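Local atomic coordinates of thermoresistant glucokinase (Janibacter sp. HTCC2649, PDB entry 4EUN), a protein that probably phosphorylates a sugar acid at the expense of ATP, as gluconokinases of the P-loop kinase family do. Residues W84-S89 with S109-T114. Residues are numbered along the deposited sequence; the frame is centred on the assembly and turned at random.
Sequences WPWLRS and SALKRT
W84 reaches T114 with the far rim of its indole, and W86, two residues on, brings the same part of its ring to S109 and L111. The pair illustrates how a helix can meet a loop and the start of another helix chiefly through side chains, two of them indoles, the backbones remaining well apart: L87 and L111 have their CA atoms 9.8 Å from each other. At W84 the atom that touches is CH2, 3.7 Å from T114 OG1, which lies at the ring edge close to the indole plane. The methine carbon T114 CB follows at 4.0 Å from W84 CH2, and Y115, next along helix 113-119, meets the W84 ring edge-to-face.

The second indole is turned differently. With CG anti to the backbone N (chi1 169°), W86 extends across to the loop, where its CH2 comes within 4.1 Å of S109 OG and its CZ3 within 4.4 Å of L111 CD2, both at an oblique angle to the ring. Its polar atom is engaged apart from this contact: NE1 bonds to the carbonyl of A60 and H64 stacks on the ring, which would limit the rotation of the indole. Between the two indoles L87 supplies an aliphatic patch, its CD2 lying 4.1 Å from L111 CD2 as the two leucine side chains run antiparallel alongside one another. V118 borders both W84 and L87, joining this row to helix 113-119.

S109 directly follows strand 104-108 and lies near the presumed Walker A loop, so W86 packs beside the probable nucleotide-binding end of the sheet. The contacts of L111 with L87 and W86 are apolar, whereas both indole rims also touch hydroxyl oxygens without hydrogen bonding to them. Cohesion between the segments is therefore probably mostly van der Waals.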
loop_
_atom_site.group_PDB
_atom_site.type_symbol
_atom_site.label_atom_id
_atom_site.label_comp_id
_atom_site.label_asym_id
_atom_site.label_seq_id
_atom_site.Cartn_x
_atom_site.Cartn_y
_atom_site.Cartn_z
ATOM N N TRP A 84 20.158 -2.929 -3.940
ATOM C CA TRP A 84 20.623 -1.538 -3.971
ATOM C C TRP A 84 19.768 -0.610 -4.851
ATOM O O TRP A 84 19.390 0.469 -4.393
ATOM C CB TRP A 84 22.116 -1.396 -4.333
ATOM C CG TRP A 84 23.101 -2.082 -3.413
ATOM C CD1 TRP A 84 24.106 -2.930 -3.792
ATOM C CD2 TRP A 84 23.200 -1.962 -1.982
ATOM N NE1 TRP A 84 24.816 -3.349 -2.692
ATOM C CE2 TRP A 84 24.280 -2.771 -1.569
ATOM C CE3 TRP A 84 22.479 -1.259 -1.011
ATOM C CZ2 TRP A 84 24.653 -2.896 -0.228
ATOM C CZ3 TRP A 84 22.861 -1.381 0.319
ATOM C CH2 TRP A 84 23.930 -2.190 0.695
ATOM N N PRO A 85 19.460 -1.012 -6.109
ATOM C CA PRO A 85 18.658 -0.086 -6.925
ATOM C C PRO A 85 17.266 0.144 -6.347
ATOM O O PRO A 85 16.756 1.258 -6.448
ATOM C CB PRO A 85 18.569 -0.795 -8.284
ATOM C CG PRO A 85 19.792 -1.674 -8.327
ATOM C CD PRO A 85 19.944 -2.152 -6.912
ATOM N N TRP A 86 16.685 -0.886 -5.739
ATOM C CA TRP A 86 15.387 -0.794 -5.081
ATOM C C TRP A 86 15.417 0.185 -3.907
ATOM O O TRP A 86 14.576 1.078 -3.804
ATOM C CB TRP A 86 14.961 -2.193 -4.623
ATOM C CG TRP A 86 13.768 -2.258 -3.703
ATOM C CD1 TRP A 86 12.487 -1.880 -3.994
ATOM C CD2 TRP A 86 13.737 -2.788 -2.370
ATOM N NE1 TRP A 86 11.672 -2.121 -2.919
ATOM C CE2 TRP A 86 12.409 -2.679 -1.908
ATOM C CE3 TRP A 86 14.704 -3.337 -1.521
ATOM C CZ2 TRP A 86 12.024 -3.100 -0.634
ATOM C CZ3 TRP A 86 14.324 -3.752 -0.255
ATOM C CH2 TRP A 86 12.994 -3.629 0.180
ATOM N N LEU A 87 16.398 0.026 -3.030
ATOM C CA LEU A 87 16.580 0.928 -1.905
ATOM C C LEU A 87 16.811 2.373 -2.357
ATOM O O LEU A 87 16.293 3.309 -1.743
ATOM C CB LEU A 87 17.750 0.440 -1.050
ATOM C CG LEU A 87 17.452 -0.894 -0.380
ATOM C CD1 LEU A 87 18.751 -1.525 0.071
ATOM C CD2 LEU A 87 16.538 -0.712 0.826
ATOM N N ARG A 88 17.593 2.558 -3.417
ATOM C CA ARG A 88 17.818 3.908 -3.932
ATOM C C ARG A 88 16.538 4.515 -4.489
ATOM O O ARG A 88 16.325 5.714 -4.358
ATOM C CB ARG A 88 18.928 3.947 -4.988
ATOM C CG ARG A 88 20.334 3.909 -4.404
ATOM C CD ARG A 88 21.370 4.107 -5.500
ATOM N NE ARG A 88 21.318 3.028 -6.484
ATOM C CZ ARG A 88 22.197 2.035 -6.546
ATOM N NH1 ARG A 88 22.072 1.091 -7.470
ATOM N NH2 ARG A 88 23.210 1.992 -5.691
ATOM N N SER A 89 15.689 3.703 -5.103
ATOM C CA SER A 89 14.440 4.253 -5.647
ATOM C C SER A 89 13.504 4.658 -4.514
ATOM O O SER A 89 12.778 5.656 -4.626
ATOM C CB SER A 89 13.766 3.264 -6.596
ATOM O OG SER A 89 13.168 2.204 -5.882
ATOM N N SER A 109 10.111 -5.031 3.815
ATOM C CA SER A 109 10.524 -6.315 4.378
ATOM C C SER A 109 11.822 -6.137 5.171
ATOM O O SER A 109 12.170 -5.023 5.563
ATOM C CB SER A 109 10.704 -7.345 3.267
ATOM O OG SER A 109 11.458 -6.795 2.205
ATOM N N ALA A 110 12.540 -7.235 5.429
ATOM C CA ALA A 110 13.716 -7.185 6.299
ATOM C C ALA A 110 14.801 -6.272 5.740
ATOM O O ALA A 110 15.104 -6.309 4.546
ATOM C CB ALA A 110 14.268 -8.562 6.511
ATOM N N LEU A 111 15.391 -5.456 6.606
ATOM C CA LEU A 111 16.478 -4.599 6.175
ATOM C C LEU A 111 17.712 -4.769 7.048
ATOM O O LEU A 111 17.617 -4.876 8.281
ATOM C CB LEU A 111 16.062 -3.146 6.260
ATOM C CG LEU A 111 14.808 -2.742 5.495
ATOM C CD1 LEU A 111 14.428 -1.326 5.888
ATOM C CD2 LEU A 111 15.066 -2.849 4.011
ATOM N N LYS A 112 18.869 -4.775 6.394
ATOM C CA LYS A 112 20.143 -4.665 7.063
ATOM C C LYS A 112 20.376 -3.216 7.442
ATOM O O LYS A 112 19.765 -2.325 6.863
ATOM C CB LYS A 112 21.252 -5.104 6.112
ATOM C CG LYS A 112 21.181 -6.559 5.687
ATOM C CD LYS A 112 22.443 -6.922 4.897
ATOM C CE LYS A 112 22.390 -8.349 4.373
ATOM N NZ LYS A 112 23.661 -8.709 3.678
ATOM N N ARG A 113 21.280 -2.983 8.392
ATOM C CA ARG A 113 21.711 -1.625 8.725
ATOM C C ARG A 113 22.162 -0.832 7.504
ATOM O O ARG A 113 21.747 0.313 7.318
ATOM C CB ARG A 113 22.854 -1.671 9.744
ATOM C CG ARG A 113 23.639 -0.361 9.850
ATOM C CD ARG A 113 22.829 0.662 10.601
ATOM N NE ARG A 113 23.319 2.028 10.425
ATOM C CZ ARG A 113 23.763 2.796 11.413
ATOM N NH1 ARG A 113 23.793 2.332 12.656
ATOM N NH2 ARG A 113 24.171 4.030 11.157
ATOM N N THR A 114 23.008 -1.432 6.669
ATOM C CA THR A 114 23.456 -0.762 5.439
ATOM C C THR A 114 22.299 -0.372 4.511
ATOM O O THR A 114 22.398 0.624 3.793
ATOM C CB THR A 114 24.444 -1.619 4.638
ATOM O OG1 THR A 114 23.853 -2.896 4.369
ATOM C CG2 THR A 114 25.745 -1.810 5.403
#